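Side-chain contacts in hypothetical protein (PDB 2AR1), which is of unknown function but, as an EVE-domain protein of the PUA clan, probably binds nucleic acid, perhaps recognising modified bases: residues L24-H29 / S42-V47; F67-T72 / D124-L129; Y100-A105 / K109-M114; P75-L80 / A160-M165. All coordinates share one frame; numbering follows the deposited sequence.

Contact 1: residues L24-H29 / S42-V47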
# COMPACT_ATOMS: atom_id res chain seq x y z
N LEU A 24 -0.67 1.92 0.33
CA LEU A 24 -0.56 0.90 -0.70
C LEU A 24 -1.97 0.55 -1.15
O LEU A 24 -2.83 0.17 -0.32
CB LEU A 24 0.18 -0.33 -0.14
CG LEU A 24 1.70 -0.21 -0.22
CD1 LEU A 24 2.18 1.09 0.38
CD2 LEU A 24 2.34 -1.38 0.51
N LYS A 25 -2.23 0.62 -2.43
CA LYS A 25 -3.54 0.29 -3.01
C LYS A 25 -3.57 -1.18 -3.40
O LYS A 25 -2.57 -1.72 -3.91
CB LYS A 25 -3.79 1.14 -4.26
CG LYS A 25 -4.00 2.58 -3.98
CD LYS A 25 -4.54 3.22 -5.20
CE LYS A 25 -4.08 4.60 -5.37
NZ LYS A 25 -4.86 5.09 -6.60
N SER A 26 -4.72 -1.84 -3.15
CA SER A 26 -4.90 -3.23 -3.55
C SER A 26 -6.34 -3.41 -3.90
O SER A 26 -7.18 -2.86 -3.20
CB SER A 26 -4.45 -4.21 -2.45
OG SER A 26 -4.37 -5.51 -2.98
N GLU A 27 -6.65 -4.17 -4.94
CA GLU A 27 -8.07 -4.40 -5.27
C GLU A 27 -8.54 -5.58 -4.42
O GLU A 27 -7.98 -6.69 -4.53
CB GLU A 27 -8.28 -4.66 -6.72
CG GLU A 27 -7.84 -3.39 -7.59
CD GLU A 27 -8.02 -3.57 -9.09
OE1 GLU A 27 -8.47 -4.64 -9.55
OE2 GLU A 27 -7.69 -2.61 -9.82
N PRO A 28 -9.54 -5.36 -3.54
CA PRO A 28 -9.82 -6.46 -2.59
C PRO A 28 -10.34 -7.79 -3.12
O PRO A 28 -10.32 -8.77 -2.41
CB PRO A 28 -10.90 -5.89 -1.66
CG PRO A 28 -11.47 -4.77 -2.36
CD PRO A 28 -10.42 -4.22 -3.30
N HIS A 29 -10.84 -7.84 -4.33
CA HIS A 29 -11.26 -9.11 -4.90
C HIS A 29 -10.03 -9.93 -5.35
O HIS A 29 -10.13 -11.12 -5.61
CB HIS A 29 -12.22 -8.90 -6.07
CG HIS A 29 -11.56 -8.36 -7.29
ND1 HIS A 29 -10.93 -7.14 -7.31
CD2 HIS A 29 -11.45 -8.86 -8.54
CE1 HIS A 29 -10.47 -6.91 -8.52
NE2 HIS A 29 -10.75 -7.95 -9.28
N SER A 42 3.32 -10.78 3.54
CA SER A 42 3.22 -11.03 2.13
C SER A 42 4.20 -10.11 1.39
O SER A 42 4.38 -8.97 1.80
CB SER A 42 1.81 -10.77 1.65
OG SER A 42 1.70 -10.78 0.21
N PRO A 43 4.80 -10.60 0.30
CA PRO A 43 5.52 -9.66 -0.59
C PRO A 43 4.48 -8.74 -1.22
O PRO A 43 3.37 -9.16 -1.41
CB PRO A 43 6.13 -10.57 -1.64
CG PRO A 43 5.39 -11.85 -1.54
CD PRO A 43 4.82 -11.99 -0.19
N TRP A 44 4.84 -7.51 -1.57
CA TRP A 44 3.92 -6.63 -2.26
C TRP A 44 4.15 -6.70 -3.77
O TRP A 44 4.75 -5.79 -4.37
CB TRP A 44 4.04 -5.22 -1.71
CG TRP A 44 2.82 -4.43 -1.97
CD1 TRP A 44 2.67 -3.46 -2.88
CD2 TRP A 44 1.55 -4.60 -1.34
NE1 TRP A 44 1.39 -2.97 -2.87
CE2 TRP A 44 0.68 -3.67 -1.90
CE3 TRP A 44 1.09 -5.45 -0.31
CZ2 TRP A 44 -0.61 -3.55 -1.48
CZ3 TRP A 44 -0.18 -5.33 0.08
CH2 TRP A 44 -1.01 -4.38 -0.48
N ASP A 45 3.68 -7.81 -4.37
CA ASP A 45 3.95 -8.09 -5.77
C ASP A 45 2.97 -7.37 -6.68
O ASP A 45 1.94 -6.89 -6.25
CB ASP A 45 3.90 -9.59 -6.06
CG ASP A 45 2.58 -10.17 -5.77
OD1 ASP A 45 1.62 -9.95 -6.51
OD2 ASP A 45 2.55 -10.87 -4.79
N GLY A 46 3.37 -7.25 -7.93
CA GLY A 46 2.50 -6.82 -9.01
C GLY A 46 2.37 -5.34 -9.28
O GLY A 46 1.49 -4.94 -10.04
N VAL A 47 3.21 -4.52 -8.64
CA VAL A 47 3.27 -3.08 -8.91
C VAL A 47 4.03 -2.86 -10.21
O VAL A 47 5.14 -3.30 -10.33
CB VAL A 47 3.87 -2.29 -7.75
CG1 VAL A 47 4.09 -0.82 -8.14
CG2 VAL A 47 2.95 -2.39 -6.51
O HOH W 1 -0.14 -1.13 -4.59

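Contact 2: residues F67-T72 / D124-L129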
# COMPACT_ATOMS: atom_id res chain seq x y z
N PHE A 67 -3.50 0.34 4.37
CA PHE A 67 -3.92 -0.65 3.41
C PHE A 67 -5.21 -0.09 2.75
O PHE A 67 -6.25 -0.01 3.40
CB PHE A 67 -4.19 -1.97 4.09
CG PHE A 67 -4.24 -3.13 3.15
CD1 PHE A 67 -5.29 -3.34 2.33
CD2 PHE A 67 -3.20 -4.06 3.14
CE1 PHE A 67 -5.32 -4.44 1.43
CE2 PHE A 67 -3.23 -5.21 2.30
CZ PHE A 67 -4.27 -5.38 1.42
N TYR A 68 -5.15 0.23 1.49
CA TYR A 68 -6.24 0.91 0.81
C TYR A 68 -6.84 -0.00 -0.21
O TYR A 68 -6.15 -0.45 -1.11
CB TYR A 68 -5.74 2.20 0.12
CG TYR A 68 -6.80 3.04 -0.56
CD1 TYR A 68 -7.19 2.77 -1.84
CD2 TYR A 68 -7.42 4.09 0.11
CE1 TYR A 68 -8.13 3.55 -2.50
CE2 TYR A 68 -8.39 4.86 -0.52
CZ TYR A 68 -8.78 4.56 -1.81
OH TYR A 68 -9.75 5.33 -2.39
N HIS A 69 -8.17 -0.25 -0.08
CA HIS A 69 -8.92 -0.97 -1.09
C HIS A 69 -9.37 -0.06 -2.23
O HIS A 69 -10.09 0.93 -2.01
CB HIS A 69 -10.18 -1.60 -0.46
CG HIS A 69 -9.89 -2.75 0.42
ND1 HIS A 69 -10.89 -3.38 1.14
CD2 HIS A 69 -8.75 -3.42 0.70
CE1 HIS A 69 -10.37 -4.39 1.80
NE2 HIS A 69 -9.08 -4.46 1.54
N SER A 70 -8.92 -0.40 -3.44
CA SER A 70 -9.23 0.32 -4.65
C SER A 70 -10.11 -0.47 -5.59
O SER A 70 -10.22 -1.72 -5.44
CB SER A 70 -7.92 0.72 -5.38
OG SER A 70 -7.09 -0.41 -5.61
N ASN A 71 -10.78 0.25 -6.50
CA ASN A 71 -11.48 -0.38 -7.61
C ASN A 71 -12.51 -1.37 -7.04
O ASN A 71 -12.56 -2.57 -7.37
CB ASN A 71 -10.46 -1.07 -8.53
CG ASN A 71 -11.09 -1.55 -9.84
OD1 ASN A 71 -11.31 -0.77 -10.76
ND2 ASN A 71 -11.39 -2.86 -9.92
N THR A 72 -13.35 -0.84 -6.16
CA THR A 72 -14.34 -1.66 -5.46
C THR A 72 -15.53 -0.80 -5.07
O THR A 72 -15.43 0.42 -5.16
CB THR A 72 -13.66 -2.38 -4.21
OG1 THR A 72 -14.57 -3.32 -3.63
CG2 THR A 72 -13.19 -1.39 -3.13
N ASP A 124 -12.86 -2.42 11.45
CA ASP A 124 -14.21 -3.03 11.39
C ASP A 124 -15.01 -2.71 10.11
O ASP A 124 -15.76 -3.54 9.59
CB ASP A 124 -15.05 -2.64 12.61
CG ASP A 124 -14.52 -3.12 13.96
OD1 ASP A 124 -13.43 -3.74 14.10
OD2 ASP A 124 -15.23 -2.73 14.90
N THR A 125 -14.87 -1.47 9.64
CA THR A 125 -15.47 -1.06 8.39
C THR A 125 -14.42 -0.19 7.74
O THR A 125 -13.51 0.36 8.43
CB THR A 125 -16.75 -0.29 8.56
OG1 THR A 125 -16.50 0.91 9.31
CG2 THR A 125 -17.75 -1.14 9.31
N VAL A 126 -14.45 -0.20 6.43
CA VAL A 126 -13.51 0.60 5.66
C VAL A 126 -13.76 2.07 5.99
O VAL A 126 -14.88 2.52 6.18
CB VAL A 126 -13.68 0.36 4.17
CG1 VAL A 126 -12.77 1.26 3.34
CG2 VAL A 126 -13.35 -1.03 3.76
N LEU A 127 -12.69 2.82 6.06
CA LEU A 127 -12.79 4.29 6.15
C LEU A 127 -12.89 4.86 4.73
O LEU A 127 -11.91 4.82 3.99
CB LEU A 127 -11.57 4.80 6.90
CG LEU A 127 -11.48 6.30 7.17
CD1 LEU A 127 -12.67 6.75 8.07
CD2 LEU A 127 -10.16 6.76 7.71
N THR A 128 -14.08 5.34 4.35
CA THR A 128 -14.32 5.49 2.96
C THR A 128 -13.53 6.64 2.37
O THR A 128 -13.16 7.60 3.08
CB THR A 128 -15.79 5.82 2.67
OG1 THR A 128 -16.19 7.02 3.40
CG2 THR A 128 -16.64 4.62 3.06
N LEU A 129 -13.37 6.56 1.05
CA LEU A 129 -12.72 7.62 0.25
C LEU A 129 -13.47 8.94 0.42
O LEU A 129 -12.80 9.99 0.61
CB LEU A 129 -12.54 7.20 -1.18
CG LEU A 129 -11.85 8.31 -1.94
CD1 LEU A 129 -10.40 8.39 -1.79
CD2 LEU A 129 -12.33 8.21 -3.38

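Contact 3: residues Y100-A105 / K109-M114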
# COMPACT_ATOMS: atom_id res chain seq x y z
N TYR A 100 0.66 -10.13 -13.71
CA TYR A 100 1.74 -9.17 -13.59
C TYR A 100 3.00 -9.56 -14.39
O TYR A 100 4.06 -8.95 -14.25
CB TYR A 100 2.05 -8.94 -12.10
CG TYR A 100 0.80 -8.77 -11.27
CD1 TYR A 100 -0.17 -7.85 -11.62
CD2 TYR A 100 0.58 -9.56 -10.15
CE1 TYR A 100 -1.34 -7.71 -10.88
CE2 TYR A 100 -0.57 -9.40 -9.40
CZ TYR A 100 -1.53 -8.48 -9.80
OH TYR A 100 -2.67 -8.34 -9.06
N PHE A 101 2.87 -10.53 -15.30
CA PHE A 101 3.96 -10.94 -16.16
C PHE A 101 4.46 -9.74 -16.94
O PHE A 101 3.68 -8.93 -17.40
CB PHE A 101 3.51 -12.01 -17.16
CG PHE A 101 4.60 -12.47 -18.09
CD1 PHE A 101 5.79 -12.96 -17.59
CD2 PHE A 101 4.44 -12.42 -19.49
CE1 PHE A 101 6.82 -13.37 -18.44
CE2 PHE A 101 5.42 -12.85 -20.34
CZ PHE A 101 6.64 -13.32 -19.82
N ASP A 102 5.77 -9.62 -17.07
CA ASP A 102 6.39 -8.58 -17.90
C ASP A 102 7.27 -9.27 -18.93
O ASP A 102 8.33 -9.79 -18.56
CB ASP A 102 7.23 -7.63 -17.04
CG ASP A 102 7.93 -6.57 -17.86
OD1 ASP A 102 7.77 -6.55 -19.09
OD2 ASP A 102 8.60 -5.72 -17.25
N PRO A 103 6.81 -9.33 -20.21
CA PRO A 103 7.44 -10.02 -21.35
C PRO A 103 8.90 -9.69 -21.55
O PRO A 103 9.63 -10.44 -22.21
CB PRO A 103 6.65 -9.51 -22.56
CG PRO A 103 5.35 -9.10 -22.04
CD PRO A 103 5.53 -8.71 -20.59
N LYS A 104 9.32 -8.56 -21.00
CA LYS A 104 10.64 -8.05 -21.24
C LYS A 104 11.54 -8.01 -20.01
O LYS A 104 12.62 -7.42 -20.06
CB LYS A 104 10.50 -6.65 -21.80
CG LYS A 104 10.10 -5.59 -20.80
CD LYS A 104 9.30 -4.45 -21.44
CE LYS A 104 9.01 -3.35 -20.41
NZ LYS A 104 8.33 -2.17 -21.04
N ALA A 105 11.08 -8.59 -18.91
CA ALA A 105 11.90 -8.70 -17.71
C ALA A 105 12.75 -9.95 -17.84
O ALA A 105 12.34 -10.92 -18.48
CB ALA A 105 11.00 -8.80 -16.44
N LYS A 109 17.90 -8.72 -15.49
CA LYS A 109 17.39 -7.35 -15.67
C LYS A 109 15.88 -7.32 -15.45
O LYS A 109 15.07 -7.31 -16.40
CB LYS A 109 17.74 -6.81 -17.07
CG LYS A 109 17.54 -5.29 -17.23
CD LYS A 109 17.99 -4.77 -18.65
CE LYS A 109 17.44 -3.35 -18.95
NZ LYS A 109 17.83 -2.83 -20.34
N ASN A 110 15.51 -7.34 -14.17
CA ASN A 110 14.12 -7.22 -13.73
C ASN A 110 13.92 -5.83 -13.12
O ASN A 110 14.44 -5.55 -12.06
CB ASN A 110 13.81 -8.30 -12.71
CG ASN A 110 12.37 -8.33 -12.34
OD1 ASN A 110 11.61 -7.43 -12.71
ND2 ASN A 110 11.96 -9.38 -11.58
N PRO A 111 13.16 -4.95 -13.80
CA PRO A 111 13.06 -3.62 -13.24
C PRO A 111 12.15 -3.56 -12.01
O PRO A 111 12.25 -2.63 -11.21
CB PRO A 111 12.48 -2.81 -14.38
CG PRO A 111 11.85 -3.77 -15.32
CD PRO A 111 12.37 -5.13 -15.02
N TRP A 112 11.31 -4.58 -11.85
CA TRP A 112 10.28 -4.54 -10.83
C TRP A 112 10.82 -5.02 -9.48
O TRP A 112 11.59 -6.00 -9.37
CB TRP A 112 9.04 -5.31 -11.30
CG TRP A 112 8.55 -4.78 -12.60
CD1 TRP A 112 8.52 -5.44 -13.76
CD2 TRP A 112 8.08 -3.44 -12.87
NE1 TRP A 112 8.04 -4.61 -14.77
CE2 TRP A 112 7.71 -3.40 -14.23
CE3 TRP A 112 7.84 -2.32 -12.07
CZ2 TRP A 112 7.16 -2.24 -14.85
CZ3 TRP A 112 7.32 -1.16 -12.69
CH2 TRP A 112 6.98 -1.14 -14.06
N LYS A 113 10.44 -4.26 -8.45
CA LYS A 113 10.93 -4.48 -7.08
C LYS A 113 9.77 -4.50 -6.11
O LYS A 113 8.69 -3.90 -6.40
CB LYS A 113 11.92 -3.38 -6.67
CG LYS A 113 13.01 -3.16 -7.62
CD LYS A 113 13.94 -4.34 -7.72
CE LYS A 113 15.10 -3.91 -8.58
NZ LYS A 113 15.50 -4.92 -9.60
N MET A 114 9.94 -5.17 -4.97
CA MET A 114 8.87 -5.19 -4.01
C MET A 114 9.42 -5.39 -2.60
O MET A 114 10.43 -6.05 -2.40
CB MET A 114 7.90 -6.30 -4.31
CG MET A 114 8.46 -7.67 -4.17
SD MET A 114 7.46 -8.97 -4.85
CE MET A 114 8.44 -10.43 -4.48

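Contact 4: residues P75-L80 / A160-M165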
# COMPACT_ATOMS: atom_id res chain seq x y z
N PRO A 75 -14.41 1.90 -1.71
CA PRO A 75 -12.99 2.17 -1.65
C PRO A 75 -12.69 2.91 -0.36
O PRO A 75 -13.46 3.72 0.08
CB PRO A 75 -12.72 3.08 -2.87
CG PRO A 75 -13.97 3.66 -3.17
CD PRO A 75 -15.06 2.67 -2.78
N GLY A 76 -11.51 2.69 0.17
CA GLY A 76 -11.02 3.47 1.26
C GLY A 76 -9.95 2.68 2.00
O GLY A 76 -9.49 1.62 1.52
N VAL A 77 -9.55 3.19 3.16
CA VAL A 77 -8.56 2.51 4.04
C VAL A 77 -9.20 1.37 4.87
O VAL A 77 -10.17 1.63 5.67
CB VAL A 77 -7.81 3.48 4.95
CG1 VAL A 77 -6.75 2.81 5.77
CG2 VAL A 77 -7.08 4.56 4.04
N ALA A 78 -8.70 0.19 4.60
CA ALA A 78 -9.22 -1.07 5.24
C ALA A 78 -8.49 -1.57 6.50
O ALA A 78 -9.00 -2.38 7.28
CB ALA A 78 -9.10 -2.14 4.23
N GLY A 79 -7.32 -1.04 6.70
CA GLY A 79 -6.43 -1.52 7.80
C GLY A 79 -5.05 -0.99 7.68
O GLY A 79 -4.77 -0.06 6.95
N LEU A 80 -4.17 -1.64 8.37
CA LEU A 80 -2.83 -1.20 8.57
C LEU A 80 -1.86 -2.37 8.37
O LEU A 80 -2.15 -3.53 8.72
CB LEU A 80 -2.65 -0.66 10.01
CG LEU A 80 -3.50 0.55 10.43
CD1 LEU A 80 -3.07 0.99 11.77
CD2 LEU A 80 -3.23 1.70 9.43
N ALA A 160 -1.64 10.25 11.03
CA ALA A 160 -2.22 10.50 12.38
C ALA A 160 -3.74 10.74 12.25
O ALA A 160 -4.54 10.19 13.01
CB ALA A 160 -1.61 11.73 12.92
N TYR A 161 -4.11 11.61 11.31
CA TYR A 161 -5.53 12.02 11.14
C TYR A 161 -6.42 10.83 10.75
O TYR A 161 -7.55 10.58 11.30
CB TYR A 161 -5.58 13.21 10.21
CG TYR A 161 -6.89 13.92 10.48
CD1 TYR A 161 -8.11 13.51 9.88
CD2 TYR A 161 -6.96 14.95 11.45
CE1 TYR A 161 -9.27 14.14 10.15
CE2 TYR A 161 -8.13 15.62 11.73
CZ TYR A 161 -9.33 15.21 11.11
OH TYR A 161 -10.61 15.75 11.37
N ILE A 162 -5.87 9.99 9.87
CA ILE A 162 -6.57 8.79 9.37
C ILE A 162 -6.80 7.78 10.47
O ILE A 162 -7.91 7.28 10.57
CB ILE A 162 -5.90 8.23 8.09
CG1 ILE A 162 -6.06 9.25 6.99
CG2 ILE A 162 -6.33 6.83 7.74
CD1 ILE A 162 -5.28 8.98 5.63
N LEU A 163 -5.83 7.54 11.31
CA LEU A 163 -5.95 6.63 12.44
C LEU A 163 -6.97 7.21 13.41
O LEU A 163 -7.81 6.48 13.94
CB LEU A 163 -4.60 6.33 13.08
CG LEU A 163 -3.90 5.13 12.37
CD1 LEU A 163 -3.47 5.32 10.99
CD2 LEU A 163 -2.71 4.78 13.19
N ARG A 164 -6.99 8.52 13.61
CA ARG A 164 -7.99 9.20 14.44
C ARG A 164 -9.39 8.97 13.90
O ARG A 164 -10.34 8.75 14.61
CB ARG A 164 -7.66 10.69 14.55
CG ARG A 164 -8.83 11.56 14.80
CD ARG A 164 -8.64 13.06 14.48
NE ARG A 164 -9.89 13.76 14.78
CZ ARG A 164 -10.04 15.06 15.04
NH1 ARG A 164 -9.00 15.84 15.08
NH2 ARG A 164 -11.25 15.54 15.34
N MET A 165 -9.53 9.12 12.60
CA MET A 165 -10.82 8.85 11.95
C MET A 165 -11.36 7.41 12.15
O MET A 165 -12.57 7.19 12.32
CB MET A 165 -10.73 9.15 10.47
CG MET A 165 -10.61 10.62 10.19
SD MET A 165 -10.20 10.94 8.43
CE MET A 165 -11.63 10.57 7.67

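Contact 1: residues L24-H29 / S42-V47
Leu24 lies over one face of the Trp44 indole, and this CH-pi contact dominates the meeting of residues 24-29 with residues 42-47. Leu24 CD2 stands 3.7 Å from the centroid of the five-membered ring of Trp44, only 8° off the ring normal. Leu24 CB lies past the rim of the six-membered ring, 3.6 Å from Trp44 CZ2, as the two side chains slide past each other in opposite directions. Trp44 has CG anti to its backbone N (chi1 -158°), which carries the indole from the loop after strand 41-43 back toward strand 21-26.

The edge of the ring is held differently. Lys25 O sits near the ring plane, and a bridging water donates to Lys25 O at 2.6 Å and accepts from Trp44 NE1 at 2.9 Å. This satisfies the indole N-H and would resist rotation of the ring. Ser26 CB approaches obliquely, 4.0 Å from Trp44 CH2, while Ser26 OG is hydrogen-bonded to Phe31 O.

A glycerol, probably from the crystallisation liquor, lies about 4 Å from the Trp44 side chain and may mark a pocket. Around the contact, Phe67 of strand 64-69 meets the Trp44 ring with the planes at about 90°, Val117 of strand 113-128 touches the indole, and Leu24 also packs on Val65 and Val151 of the strands flanking its own.

Contact 2: residues F67-T72 / D124-L129
His69 and Val126 mark the nearest approach of the backbones, their CA atoms 8.3 Å apart, because strands 64-69 and 113-128 are not neighbours in the sheet and must meet through side chains across the intervening strand 76-89. The result is structural packing that joins strand 64-69 to the strand-to-helix junction at 128-129 within the mixed sheet of the EVE domain, in two separate touches.

The tighter one joins Tyr68 to Leu129. The tyrosine has CG anti to its backbone N (chi1 -176°), which places the ring so that its hydroxyl end reaches the leucine. Leu129 CD1 comes up at the ring edge, close to its plane, and lies only 3.2 Å from Tyr68 OH. Leu129 CB also comes to 3.6 Å from Tyr68 OH, so the hydroxyl rests against the base of the leucine as well as its CD1 methyl. The two side chains cross obliquely, and the ring carbons are barely involved, Tyr68 CZ being 4.2 Å from Leu129 CD1.

The second touch is looser: Val126 CG2 reaches the His69 imidazole from an oblique direction, 4.3 Å from ND1 of that histidine. The imidazole is anchored at its other nitrogen, since His69 NE2 is hydrogen-bonded to the backbone N of Ile33. Along the strand it also meets Phe67 edge to edge, with His69 CD2 3.7 Å from Phe67 CE1.

Leu129 opens helix 129-132, for which Thr128 is the N-cap, its OG1 bonded to Glu131 N. Helix 142-145 packs here, Leu143 touching both Tyr68 and Leu129, while Val77 of strand 76-89 packs on the tyrosine.

Contact 3: residues Y100-A105 / K109-M114
Asp102 receives the indole N-H of Trp112, and this bond forms the tight part of the contact. Trp112 NE1 lies 2.8 Å from Asp102 OD2, with an N-H...O angle of 150°. The oxygen is near the ring plane but is met on its anti side, tilted out of the carboxylate plane, and the carboxylate is turned 55° from the indole. CG of Asp102 is anti to its backbone N (chi1 178°), which carries the carboxylate toward Trp112, and the second torsion turns OD2 to the indole and OD1 to Lys104 N. Lys104 N donates to Asp102 OD1 at 3.2 Å, from above the carboxylate plane. That second bond makes an Asx turn within the type I beta turn 102-105 and helps to fix the group's rotation. The negative charge would probably polarise the indole. In residues 109-114 a second Asx turn has Asn110 OD1 accepting from Trp112 N at 3.0 Å.

Ala105 gives up the most surface, but through van der Waals touches alone: its CA is 3.7 Å from Lys109 O and its CB 4.2 Å from Pro111 CD. Lys104 and Lys109 form the loose, solvent side, the ammonium end of Lys109 extending off from the contact.

This loop region lies between strands 76-89 and 113-128, running into the latter at Lys113. Trp112 stacks on Tyr50 at the start of helix 50-58 and makes a cation-pi contact with Arg48, while Asn110 ND2 is bonded to Asp90 O.

Contact 4: residues P75-L80 / A160-M165
While Val77 and Leu80 meet Ile162 and Leu163 purely through aliphatic branches, the flat groups belong to the helix and lie away from that interface. One face of the Tyr161 ring carries Arg164 CD, 3.8 Å above the plane and offset toward the rim. Tyr161 OH sits over the centre of the Arg164 guanidinium, so the side chains of two residues on successive helical turns lie against each other. Arg164 NE also forms a salt bridge with Glu168 OE2.

The contact is helix-on-sheet packing: helix 156-169 covers a face of the mixed sheet of this EVE domain, a member of the PUA clan. Val77 and Leu80 are three residues apart, yet both direct their side chains toward the helix, which a regular strand would not allow. Ala78 supplies the irregularity, with a psi of -16°, and Phe67 on the adjacent strand makes backbone bonds to both Ala78 and Gly79, consistent with a beta bulge.

On the helix, Ile162 and Leu163 are consecutive and divide the work, Ile162 meeting Val77 and the methyls of Leu163 reaching Leu80. Further apolar residues pack round it. Trp123 of strand 113-128 touches Val77 and Leu80, Leu132 of helix 129-132 packs on Val77 and Ile162, and Leu66 is shared by Ile162 and Leu80.

Val77 CG2 meets Ile162 CG2 at 4.4 Å, a light touch. The leucines fit more closely. Leu80 CG, anti to the carbonyl carbon (chi1 -61°), sets both methyls toward Leu163: Leu80 CD1 is 4.1 Å from Leu163 CD2, and Leu80 CD2 is 3.9 Å from Leu163 CD1.

From the N terminus, contact 1 closes first, bringing the loop after edge strand 41-43 back to strand 21-26 across a short helical connection. Contact 2 opens next on strand 64-69 and closes on the far end of strand 113-128. Contact 4 opens inside that loop, on strand 76-89, and closes beyond it on helix 156-169, so contacts 2 and 4 cross. Their centres are 9 Å apart, and backbone pairing of the neighbouring strands 64-69 and 76-89 joins them. Contact 3 is nested within both loops, at the opposite end of the molecule. Contact 1 touches contacts 2 and 3, and so bridges these two, which do not touch each other.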